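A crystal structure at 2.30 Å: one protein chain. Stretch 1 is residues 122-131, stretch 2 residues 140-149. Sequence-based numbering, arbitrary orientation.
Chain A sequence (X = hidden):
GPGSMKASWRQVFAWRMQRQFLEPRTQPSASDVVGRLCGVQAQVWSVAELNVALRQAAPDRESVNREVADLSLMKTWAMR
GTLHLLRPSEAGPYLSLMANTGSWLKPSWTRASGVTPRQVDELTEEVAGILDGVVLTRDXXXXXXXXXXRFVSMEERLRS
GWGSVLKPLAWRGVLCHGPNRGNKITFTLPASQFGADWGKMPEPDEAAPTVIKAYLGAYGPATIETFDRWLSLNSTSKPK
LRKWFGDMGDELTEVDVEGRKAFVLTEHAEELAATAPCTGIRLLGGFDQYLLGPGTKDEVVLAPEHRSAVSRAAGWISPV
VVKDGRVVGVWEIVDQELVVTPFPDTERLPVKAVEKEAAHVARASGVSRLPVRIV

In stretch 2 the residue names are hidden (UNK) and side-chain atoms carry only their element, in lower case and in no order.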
# COMPACT_ATOMS: atom_id res chain seq x y z
N GLU A 122 3.73 -27.40 4.67
CA GLU A 122 2.60 -28.33 4.65
C GLU A 122 1.29 -27.57 4.54
O GLU A 122 0.40 -27.95 3.77
CB GLU A 122 2.60 -29.20 5.91
CG GLU A 122 3.76 -30.17 5.99
CD GLU A 122 3.85 -30.86 7.34
OE1 GLU A 122 2.99 -30.60 8.20
OE2 GLU A 122 4.79 -31.66 7.54
N LEU A 123 1.17 -26.48 5.30
CA LEU A 123 -0.03 -25.66 5.28
C LEU A 123 -0.22 -25.00 3.92
O LEU A 123 -1.35 -24.89 3.44
CB LEU A 123 0.05 -24.58 6.36
CG LEU A 123 -0.13 -25.08 7.79
CD1 LEU A 123 0.35 -24.02 8.76
CD2 LEU A 123 -1.58 -25.46 8.05
N THR A 124 0.87 -24.56 3.31
CA THR A 124 0.83 -23.94 2.00
C THR A 124 0.18 -24.89 1.00
O THR A 124 -0.75 -24.52 0.27
CB THR A 124 2.24 -23.55 1.51
OG1 THR A 124 2.80 -22.57 2.39
CG2 THR A 124 2.19 -22.98 0.09
N GLU A 125 0.66 -26.13 0.99
CA GLU A 125 0.17 -27.16 0.09
C GLU A 125 -1.30 -27.48 0.34
O GLU A 125 -2.10 -27.54 -0.59
CB GLU A 125 1.00 -28.44 0.24
CG GLU A 125 2.47 -28.27 -0.11
CD GLU A 125 3.35 -29.41 0.40
OE1 GLU A 125 2.82 -30.35 1.03
OE2 GLU A 125 4.57 -29.35 0.16
N GLU A 126 -1.65 -27.67 1.61
CA GLU A 126 -2.98 -28.14 1.95
C GLU A 126 -4.03 -27.05 1.77
O GLU A 126 -5.14 -27.32 1.32
CB GLU A 126 -3.00 -28.67 3.39
CG GLU A 126 -4.08 -29.70 3.64
CD GLU A 126 -3.89 -30.97 2.82
OE1 GLU A 126 -4.87 -31.72 2.67
OE2 GLU A 126 -2.76 -31.21 2.34
N VAL A 127 -3.68 -25.82 2.13
CA VAL A 127 -4.60 -24.69 1.97
C VAL A 127 -4.89 -24.48 0.49
O VAL A 127 -6.03 -24.21 0.11
CB VAL A 127 -4.03 -23.40 2.61
CG1 VAL A 127 -4.77 -22.15 2.12
CG2 VAL A 127 -4.11 -23.49 4.13
N ALA A 128 -3.87 -24.61 -0.34
CA ALA A 128 -4.03 -24.43 -1.78
C ALA A 128 -5.06 -25.42 -2.34
O ALA A 128 -5.86 -25.07 -3.20
CB ALA A 128 -2.70 -24.60 -2.49
N GLY A 129 -5.03 -26.65 -1.83
CA GLY A 129 -5.95 -27.68 -2.28
C GLY A 129 -7.36 -27.47 -1.77
O GLY A 129 -8.34 -27.66 -2.50
N ILE A 130 -7.47 -27.06 -0.51
CA ILE A 130 -8.77 -26.84 0.11
C ILE A 130 -9.51 -25.67 -0.54
O ILE A 130 -10.72 -25.74 -0.75
CB ILE A 130 -8.61 -26.58 1.63
CG1 ILE A 130 -8.14 -27.85 2.33
CG2 ILE A 130 -9.92 -26.11 2.26
CD1 ILE A 130 -7.54 -27.62 3.70
N LEU A 131 -8.78 -24.61 -0.89
CA LEU A 131 -9.40 -23.38 -1.37
C LEU A 131 -9.54 -23.32 -2.89
O LEU A 131 -10.08 -22.34 -3.42
CB LEU A 131 -8.59 -22.17 -0.89
CG LEU A 131 -8.55 -21.93 0.62
CD1 LEU A 131 -7.80 -20.64 0.91
CD2 LEU A 131 -9.94 -21.88 1.23
N UNK A 140 -14.06 -21.96 9.06
CA UNK A 140 -14.34 -23.07 8.16
C UNK A 140 -13.04 -23.66 7.62
O UNK A 140 -12.91 -24.88 7.52
c UNK A 140 -16.70 -22.44 7.42
c UNK A 140 -17.57 -21.96 6.28
c UNK A 140 -15.25 -22.62 7.02
o UNK A 140 -18.81 -22.10 6.38
o UNK A 140 -17.03 -21.43 5.29
N UNK A 141 -12.09 -22.80 7.26
CA UNK A 141 -10.81 -23.25 6.73
C UNK A 141 -9.98 -23.96 7.80
O UNK A 141 -9.37 -25.00 7.54
c UNK A 141 -7.95 -21.12 5.11
c UNK A 141 -10.03 -22.07 6.15
c UNK A 141 -8.61 -22.37 5.66
c UNK A 141 -8.60 -23.48 4.61
N UNK A 142 -9.96 -23.39 9.00
CA UNK A 142 -9.20 -23.98 10.10
C UNK A 142 -9.79 -25.33 10.48
O UNK A 142 -9.06 -26.26 10.82
c UNK A 142 -9.18 -23.05 11.33
c UNK A 142 -8.35 -21.81 11.04
c UNK A 142 -8.63 -23.77 12.57
N UNK A 143 -11.11 -25.44 10.40
CA UNK A 143 -11.80 -26.69 10.72
C UNK A 143 -11.42 -27.78 9.71
O UNK A 143 -11.22 -28.93 10.09
o UNK A 143 -13.69 -25.59 11.77
c UNK A 143 -13.33 -26.50 10.73
c UNK A 143 -14.05 -27.83 10.95
N UNK A 144 -11.31 -27.40 8.44
CA UNK A 144 -10.87 -28.34 7.41
C UNK A 144 -9.45 -28.82 7.69
O UNK A 144 -9.15 -30.01 7.59
n UNK A 144 -11.11 -30.37 2.22
n UNK A 144 -12.74 -28.76 2.25
c UNK A 144 -11.96 -29.61 2.90
c UNK A 144 -10.93 -27.69 6.02
c UNK A 144 -12.33 -27.56 5.43
c UNK A 144 -12.91 -28.92 5.07
n UNK A 144 -12.02 -29.70 4.22
N UNK A 145 -8.59 -27.88 8.06
CA UNK A 145 -7.18 -28.18 8.31
C UNK A 145 -6.97 -29.14 9.47
O UNK A 145 -6.23 -30.12 9.35
c UNK A 145 -6.18 -25.97 7.36
c UNK A 145 -5.17 -26.60 6.41
c UNK A 145 -5.74 -24.58 7.79
c UNK A 145 -6.41 -26.88 8.57
N UNK A 146 -7.63 -28.88 10.60
CA UNK A 146 -7.41 -29.68 11.80
C UNK A 146 -8.00 -31.08 11.68
O UNK A 146 -7.72 -31.95 12.49
c UNK A 146 -7.98 -28.99 13.06
c UNK A 146 -7.26 -27.66 13.30
c UNK A 146 -9.50 -28.81 12.94
N UNK A 147 -8.84 -31.28 10.67
CA UNK A 147 -9.31 -32.62 10.34
C UNK A 147 -8.12 -33.47 9.91
O UNK A 147 -8.12 -34.70 10.06
c UNK A 147 -10.38 -32.59 9.25
N UNK A 148 -7.09 -32.81 9.39
CA UNK A 148 -5.86 -33.48 8.97
C UNK A 148 -5.04 -33.85 10.19
O UNK A 148 -5.10 -33.19 11.23
c UNK A 148 -3.95 -33.34 7.30
o UNK A 148 -3.81 -33.16 6.07
c UNK A 148 -5.05 -32.59 8.03
o UNK A 148 -3.20 -34.10 7.95
N UNK A 149 -4.25 -34.90 10.05
CA UNK A 149 -3.49 -35.47 11.15
C UNK A 149 -2.25 -34.62 11.44
O UNK A 149 -1.78 -34.55 12.58
c UNK A 149 -3.09 -36.91 10.83
n UNK A 149 -5.61 -40.99 9.62
c UNK A 149 -4.03 -37.59 9.83
c UNK A 149 -3.98 -39.11 9.93
c UNK A 149 -5.04 -39.74 9.04
O HOH W 1 -12.23 -28.02 -0.47

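Position 140 carries three carbons in an unbranched run, the third bearing two oxygens, and is out of reach of stretch 1. A carboxylate at the third carbon defines Glu140. Both carboxylate oxygens are hydrogen-bonded elsewhere in the structure.

Position 141 has four carbons, forked at the second, and no heteroatom; the forked carbons reach Ile130, Val127 and Leu131. The fork one carbon beyond CB excludes isoleucine, which branches at CB, and gives Leu141. Its CA-to-CB bond points sideways; chi1 of 175° and chi2 of 57° describe the branch whose end comes nearer. Leu141 CD1 lies 3.8 Å from Ile130 CG2 and 4.0 Å from Leu131 CD2, a contact between methyl groups.

At position 142 one carbon carries two others, three carbons in all, so the residue is Val142. It is buried yet out of reach of stretch 1.

Position 143 has one carbon bearing one oxygen and one carbon. This is the pattern of Thr143, exposed and likewise remote from the first helix.

Position 144 shows three carbons, a nitrogen, then a carbon bearing two more nitrogens, and Ile130 lies over one face of this terminal group. The group is a guanidinium, and the residue is Arg144. Chi1 to chi3 all lie in the m range, and Ile130 CG2 is 3.9 Å from Arg144 NH1. Water 1 accepts from Arg144 NH1 at 2.9 Å and donates to Ile130 O at 2.7 Å, linking the side chain to the backbone near the end of the first helix.

Position 145 again has four carbons forked at the second, packed against apolar groups of stretch 1; it is Leu145. Chi1 of -72° and chi2 of 165° put Leu145 CD2 3.7 Å from Ile130 CD1, 4.0 Å from Val127 CG2 and 4.1 Å from Leu123 CD2.

Position 146 has one carbon carrying two carbons, which identifies Val146; its chi1 of -63° is m, unlike the t of Val142. Position 147 has a single side-chain carbon and is Ala147. Neither touches stretch 1.

Position 148 has two carbons, the second carrying two oxygens, one of which approaches Glu126. The chain is one carbon shorter than at position 140, hence Asp148. Its CA-to-CB bond points toward stretch 1, and Asp148 OD2 lies 3.8 Å from Glu126 OE1. This brings like charges together, so the pair offers no attraction of its own.

Position 149 has four carbons in a row ending in nitrogen, the chain of Lys149. It is exposed and out of reach of stretch 1.

The helices cross at 117°, with axes 10.7 Å apart at closest approach, and the two stretches bury 414 Å² between them. No direct hydrogen bond spans the contact. Leu145 is the knob, seated among Leu123, Glu126, Val127 and Ile130, while Leu141, one turn earlier, meets Val127, Ile130 and Leu131. Ile130 joins these leucines to the guanidinium of Arg144, where the water provides a polar link. Apolar packing therefore dominates the contact, with Arg144 contributing one guanidinium face against Ile130 CG2 and the water link.

Stretch 2 140-149: ELVTRLVADK
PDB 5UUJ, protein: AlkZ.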